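Sterol carrier protein 2 (Thermus thermophilus, PDB 2CX7) probably binds sterols or other lipids in a small single domain and carries them between membranes. Local coordinates at residues E20-A25 with L53-G58; A36-P41 with L101-K106. All coordinates share one frame; numbering follows the deposited sequence.

Contact 1: E20-A25 with L53-G58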
loop_
_atom_site.group_PDB
_atom_site.type_symbol
_atom_site.label_atom_id
_atom_site.label_comp_id
_atom_site.label_asym_id
_atom_site.label_seq_id
_atom_site.Cartn_x
_atom_site.Cartn_y
_atom_site.Cartn_z
ATOM N N GLU A 20 2.922 -11.942 -11.825
ATOM C CA GLU A 20 3.520 -11.533 -13.089
ATOM C C GLU A 20 2.957 -10.186 -13.551
ATOM O O GLU A 20 3.661 -9.407 -14.189
ATOM C CB GLU A 20 3.253 -12.577 -14.176
ATOM C CG GLU A 20 3.967 -13.890 -13.977
ATOM C CD GLU A 20 3.466 -14.966 -14.918
ATOM O OE1 GLU A 20 2.325 -15.436 -14.717
ATOM O OE2 GLU A 20 4.201 -15.338 -15.859
ATOM N N ALA A 21 1.688 -9.920 -13.235
ATOM C CA ALA A 21 1.040 -8.669 -13.632
ATOM C C ALA A 21 1.680 -7.480 -12.926
ATOM O O ALA A 21 1.966 -6.452 -13.543
ATOM C CB ALA A 21 -0.460 -8.725 -13.320
ATOM N N TYR A 22 1.903 -7.619 -11.624
ATOM C CA TYR A 22 2.541 -6.540 -10.884
ATOM C C TYR A 22 3.991 -6.394 -11.350
ATOM O O TYR A 22 4.499 -5.280 -11.521
ATOM C CB TYR A 22 2.536 -6.815 -9.378
ATOM C CG TYR A 22 3.337 -5.773 -8.642
ATOM C CD1 TYR A 22 2.891 -4.454 -8.566
ATOM C CD2 TYR A 22 4.594 -6.074 -8.122
ATOM C CE1 TYR A 22 3.685 -3.457 -7.999
ATOM C CE2 TYR A 22 5.387 -5.097 -7.556
ATOM C CZ TYR A 22 4.930 -3.787 -7.498
ATOM O OH TYR A 22 5.735 -2.813 -6.949
ATOM N N ARG A 23 4.650 -7.528 -11.554
ATOM C CA ARG A 23 6.045 -7.549 -11.980
ATOM C C ARG A 23 6.232 -6.755 -13.270
ATOM O O ARG A 23 7.187 -5.994 -13.400
ATOM C CB ARG A 23 6.500 -8.998 -12.183
ATOM C CG ARG A 23 8.007 -9.217 -12.071
ATOM C CD ARG A 23 8.327 -10.669 -12.337
ATOM N NE ARG A 23 7.643 -11.539 -11.386
ATOM C CZ ARG A 23 7.218 -12.763 -11.672
ATOM N NH1 ARG A 23 7.402 -13.254 -12.886
ATOM N NH2 ARG A 23 6.615 -13.493 -10.743
ATOM N N LYS A 24 5.317 -6.933 -14.219
ATOM C CA LYS A 24 5.387 -6.219 -15.492
ATOM C C LYS A 24 5.085 -4.734 -15.304
ATOM O O LYS A 24 5.841 -3.879 -15.769
ATOM C CB LYS A 24 4.395 -6.813 -16.501
ATOM C CG LYS A 24 4.753 -8.197 -17.005
ATOM C CD LYS A 24 3.826 -8.627 -18.143
ATOM C CE LYS A 24 4.159 -10.029 -18.633
ATOM N NZ LYS A 24 3.956 -11.055 -17.570
ATOM N N ALA A 25 3.992 -4.434 -14.604
ATOM C CA ALA A 25 3.570 -3.053 -14.361
ATOM C C ALA A 25 4.585 -2.176 -13.637
ATOM O O ALA A 25 4.685 -0.973 -13.908
ATOM C CB ALA A 25 2.255 -3.045 -13.587
ATOM N N LEU A 53 6.537 -1.200 2.176
ATOM C CA LEU A 53 7.028 -2.084 1.129
ATOM C C LEU A 53 8.310 -1.557 0.482
ATOM O O LEU A 53 8.365 -0.410 0.034
ATOM C CB LEU A 53 5.963 -2.230 0.042
ATOM C CG LEU A 53 4.536 -2.565 0.486
ATOM C CD1 LEU A 53 3.547 -2.260 -0.640
ATOM C CD2 LEU A 53 4.467 -4.026 0.895
ATOM N N ASP A 54 9.337 -2.398 0.452
ATOM C CA ASP A 54 10.613 -2.057 -0.186
ATOM C C ASP A 54 10.462 -2.605 -1.602
ATOM O O ASP A 54 10.827 -3.747 -1.879
ATOM C CB ASP A 54 11.762 -2.758 0.547
ATOM C CG ASP A 54 13.124 -2.454 -0.057
ATOM O OD1 ASP A 54 13.207 -1.651 -1.010
ATOM O OD2 ASP A 54 14.119 -3.025 0.429
ATOM N N LEU A 55 9.901 -1.793 -2.493
ATOM C CA LEU A 55 9.638 -2.215 -3.864
ATOM C C LEU A 55 10.768 -1.848 -4.819
ATOM O O LEU A 55 11.345 -0.773 -4.707
ATOM C CB LEU A 55 8.326 -1.578 -4.334
ATOM C CG LEU A 55 7.103 -1.849 -3.444
ATOM C CD1 LEU A 55 5.940 -0.989 -3.873
ATOM C CD2 LEU A 55 6.739 -3.327 -3.507
ATOM N N TRP A 56 11.054 -2.730 -5.774
ATOM C CA TRP A 56 12.130 -2.472 -6.726
ATOM C C TRP A 56 12.043 -3.276 -8.022
ATOM O O TRP A 56 12.136 -4.510 -8.021
ATOM C CB TRP A 56 13.481 -2.731 -6.054
ATOM C CG TRP A 56 14.668 -2.298 -6.880
ATOM C CD1 TRP A 56 15.301 -3.015 -7.851
ATOM C CD2 TRP A 56 15.354 -1.043 -6.794
ATOM N NE1 TRP A 56 16.344 -2.288 -8.375
ATOM C CE2 TRP A 56 16.398 -1.073 -7.743
ATOM C CE3 TRP A 56 15.187 0.103 -6.003
ATOM C CZ2 TRP A 56 17.280 0.003 -7.925
ATOM C CZ3 TRP A 56 16.060 1.170 -6.182
ATOM C CH2 TRP A 56 17.095 1.113 -7.139
ATOM N N HIS A 57 11.849 -2.562 -9.126
ATOM C CA HIS A 57 11.782 -3.160 -10.455
ATOM C C HIS A 57 10.864 -4.365 -10.610
ATOM O O HIS A 57 11.237 -5.350 -11.247
ATOM C CB HIS A 57 13.189 -3.548 -10.925
ATOM C CG HIS A 57 14.136 -2.393 -11.029
ATOM N ND1 HIS A 57 15.397 -2.514 -11.575
ATOM C CD2 HIS A 57 14.022 -1.103 -10.630
ATOM C CE1 HIS A 57 16.019 -1.350 -11.506
ATOM N NE2 HIS A 57 15.208 -0.477 -10.936
ATOM N N GLY A 58 9.667 -4.290 -10.035
ATOM C CA GLY A 58 8.726 -5.387 -10.173
ATOM C C GLY A 58 8.719 -6.381 -9.032
ATOM O O GLY A 58 7.825 -7.226 -8.952
HETATM O O HOH W 1 8.536 -3.235 -7.632
HETATM O O HOH W 2 6.935 -9.840 -8.897
HETATM O O HOH W 3 10.026 -6.663 -13.964
#
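Helix 20-25 meets the end of strand 49-56 where the chain turns at Gly58, and the backbones come closest at Arg23 and Gly58, whose CA atoms lie 3.9 Å apart. The approach is close enough for Arg23 CA to make a CA-H...O contact of 3.5 Å with Gly58 O. Gly58 has phi 96°, and a side chain here would run into Arg23 O and into the carbonyl of His57, so glycine suits both the turn and the helix beside it. Tyr22 holds its ring CG anti to the backbone N (chi1 173°), which lays the phenol alongside the turn, with its hydroxyl at Leu55. Its CE2 passes 3.5 Å from Gly58 O, and its OH ends against both methyls of Leu55, with CD1 3.6 Å from that oxygen. Water 1 lies 2.9 Å from Tyr22 OH and accepts a bond from Gly58 N. A phenylalanine here, lacking the hydroxyl, would probably leave water 1 held from the turn side alone among these two segments and open a gap beside the Leu55 methyls. On the outer side the Arg23 chain bends at chi3 (-59°); its NE reaches water 2 in the guanidinium plane, and that water lies 2.8 Å from Gly58 O, while NH2 bonds to Asn17 O. Leu16 of helix 6-17 touches both Tyr22 and Leu55, and Leu122 of helix 116-127 also packs on Tyr22. No direct hydrogen bond joins the two segments: apolar contact and bridging waters do the work, water 1 and water 2 serving the N-H and the carbonyl of a buried glycine.

Contact 2: A36-P41 with L101-K106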
loop_
_atom_site.group_PDB
_atom_site.type_symbol
_atom_site.label_atom_id
_atom_site.label_comp_id
_atom_site.label_asym_id
_atom_site.label_seq_id
_atom_site.Cartn_x
_atom_site.Cartn_y
_atom_site.Cartn_z
ATOM N N ALA A 36 -0.313 3.727 5.160
ATOM C CA ALA A 36 -0.546 4.108 6.545
ATOM C C ALA A 36 -2.001 4.275 6.975
ATOM O O ALA A 36 -2.814 4.862 6.256
ATOM C CB ALA A 36 0.223 5.392 6.839
ATOM N N VAL A 37 -2.293 3.748 8.163
ATOM C CA VAL A 37 -3.610 3.824 8.790
ATOM C C VAL A 37 -3.509 4.870 9.893
ATOM O O VAL A 37 -2.621 4.785 10.745
ATOM C CB VAL A 37 -4.015 2.465 9.440
ATOM C CG1 VAL A 37 -5.366 2.604 10.153
ATOM C CG2 VAL A 37 -4.094 1.376 8.384
ATOM N N ARG A 38 -4.403 5.860 9.869
ATOM C CA ARG A 38 -4.417 6.920 10.875
ATOM C C ARG A 38 -4.782 6.326 12.233
ATOM O O ARG A 38 -5.409 5.264 12.295
ATOM C CB ARG A 38 -5.453 7.980 10.501
ATOM C CG ARG A 38 -5.191 8.662 9.162
ATOM C CD ARG A 38 -6.184 9.796 8.916
ATOM N NE ARG A 38 -5.835 10.537 7.707
ATOM C CZ ARG A 38 -6.575 10.580 6.606
ATOM N NH1 ARG A 38 -7.734 9.925 6.543
ATOM N NH2 ARG A 38 -6.142 11.265 5.560
ATOM N N PRO A 39 -4.388 6.991 13.335
ATOM C CA PRO A 39 -4.711 6.489 14.679
ATOM C C PRO A 39 -6.198 6.159 14.790
ATOM O O PRO A 39 -7.066 6.959 14.397
ATOM C CB PRO A 39 -4.306 7.649 15.578
ATOM C CG PRO A 39 -3.080 8.168 14.866
ATOM C CD PRO A 39 -3.558 8.208 13.424
ATOM N N ASP A 40 -6.479 4.984 15.353
ATOM C CA ASP A 40 -7.838 4.488 15.503
ATOM C C ASP A 40 -7.872 3.581 16.742
ATOM O O ASP A 40 -7.778 2.360 16.630
ATOM C CB ASP A 40 -8.212 3.672 14.258
ATOM C CG ASP A 40 -9.688 3.320 14.190
ATOM O OD1 ASP A 40 -10.391 3.440 15.215
ATOM O OD2 ASP A 40 -10.145 2.904 13.097
ATOM N N PRO A 41 -7.983 4.176 17.936
ATOM C CA PRO A 41 -8.030 3.408 19.186
ATOM C C PRO A 41 -9.113 2.312 19.191
ATOM O O PRO A 41 -8.874 1.200 19.669
ATOM C CB PRO A 41 -8.302 4.483 20.236
ATOM C CG PRO A 41 -7.630 5.695 19.668
ATOM C CD PRO A 41 -7.992 5.625 18.199
ATOM N N LEU A 101 -9.347 10.584 -0.456
ATOM C CA LEU A 101 -9.780 9.560 0.507
ATOM C C LEU A 101 -8.509 8.814 0.909
ATOM O O LEU A 101 -8.329 8.433 2.072
ATOM C CB LEU A 101 -10.809 8.618 -0.131
ATOM C CG LEU A 101 -12.183 9.262 -0.337
ATOM C CD1 LEU A 101 -13.087 8.342 -1.153
ATOM C CD2 LEU A 101 -12.798 9.562 1.028
ATOM N N LEU A 102 -7.644 8.575 -0.075
ATOM C CA LEU A 102 -6.337 7.996 0.180
ATOM C C LEU A 102 -5.532 9.280 0.012
ATOM O O LEU A 102 -5.569 9.899 -1.049
ATOM C CB LEU A 102 -5.923 6.978 -0.890
ATOM C CG LEU A 102 -6.656 5.630 -0.935
ATOM C CD1 LEU A 102 -6.048 4.789 -2.046
ATOM C CD2 LEU A 102 -6.536 4.903 0.407
ATOM N N GLU A 103 -4.833 9.685 1.060
ATOM C CA GLU A 103 -4.078 10.927 1.026
ATOM C C GLU A 103 -2.586 10.720 0.811
ATOM O O GLU A 103 -1.922 10.016 1.572
ATOM C CB GLU A 103 -4.339 11.715 2.323
ATOM C CG GLU A 103 -3.469 12.956 2.500
ATOM C CD GLU A 103 -3.908 13.837 3.667
ATOM O OE1 GLU A 103 -4.359 13.288 4.693
ATOM O OE2 GLU A 103 -3.785 15.082 3.563
ATOM N N LEU A 104 -2.063 11.325 -0.245
ATOM C CA LEU A 104 -0.639 11.208 -0.523
ATOM C C LEU A 104 0.091 12.184 0.397
ATOM O O LEU A 104 0.121 13.394 0.154
ATOM C CB LEU A 104 -0.354 11.531 -1.989
ATOM C CG LEU A 104 1.090 11.284 -2.441
ATOM C CD1 LEU A 104 1.401 9.784 -2.375
ATOM C CD2 LEU A 104 1.276 11.803 -3.862
ATOM N N LYS A 105 0.666 11.648 1.467
ATOM C CA LYS A 105 1.376 12.454 2.457
ATOM C C LYS A 105 2.822 12.777 2.089
ATOM O O LYS A 105 3.373 13.794 2.525
ATOM C CB LYS A 105 1.349 11.742 3.806
ATOM C CG LYS A 105 -0.023 11.694 4.457
ATOM C CD LYS A 105 -0.482 13.083 4.871
ATOM C CE LYS A 105 -1.670 13.002 5.812
ATOM N NZ LYS A 105 -2.167 14.339 6.259
ATOM N N LYS A 106 3.441 11.904 1.306
ATOM C CA LYS A 106 4.822 12.114 0.873
ATOM C C LYS A 106 4.949 11.596 -0.547
ATOM O O LYS A 106 4.484 10.497 -0.863
ATOM C CB LYS A 106 5.797 11.380 1.796
ATOM C CG LYS A 106 7.264 11.628 1.472
ATOM C CD LYS A 106 8.150 10.977 2.519
ATOM C CE LYS A 106 9.625 11.071 2.166
ATOM N NZ LYS A 106 10.438 10.280 3.138
HETATM O O HOH W 4 -8.339 11.199 3.895
#
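Arg38, just past the end of strand 32-37, reaches Glu103 of the outermost strand 103-106 through a single salt bridge, with NH2 2.8 Å from OE1. The Arg38 chain is extended from CG to NE, long enough to pass across the intervening strand 74-78. Glu103 has its CG anti to the backbone N (chi1 172°), and its chain crosses that of Arg38 at about a right angle. The carboxylate oxygen sits at the guanidinium edge, close to its plane, but the two flat groups are turned 70° apart and OE1 is met on its anti side. The bridge is monodentate, one NH2 to one oxygen, and bent, with an N-H...O angle of 138°. The same OE1 receives a weak bond from Lys105 NZ at 2.9 Å, so two cations converge on one oxygen, which would probably stabilise the ionised carboxylate. Arg38 is further fixed by Glu77 at NE and Asp79 at NH1, acids that likely offset the positive charges of Arg38 and Lys105. Close packing is confined to this charged cluster, where Glu103 CB also lies 3.7 Å from Arg38 NH2. The looser side is wet: water 4 takes a bond from Arg38 NH2 at 2.8 Å and reaches Leu101 O only weakly, at 3.3 Å. Lys105 also takes part, with Lys106, in a classic beta bulge opposite Val75. The whole is a surface salt-bridge network that runs from the end of strand 32-37 over strand 74-78 to edge strand 103-106 in the mixed sheet of an SCP-2 fold.

From the N terminus, helix 6-17 leads into helix 20-25, the first half of contact 1. The chain then enters the sheet by strand 32-37 and leaves it through 36-41, the first half of contact 2. Strand 49-56 runs back antiparallel and its end closes contact 1, a loop of 27 intervening residues. Contact 2 closes only at 101-106, after strands 59-67 and 74-78 and two helices, so the two loops cross. Their centres lie about 23 Å apart, on opposite sides of the chain's centre, and they do not touch. Contact 1 ties an N-terminal helix to the sheet; contact 2 joins strand 32-37 to edge strand 103-106.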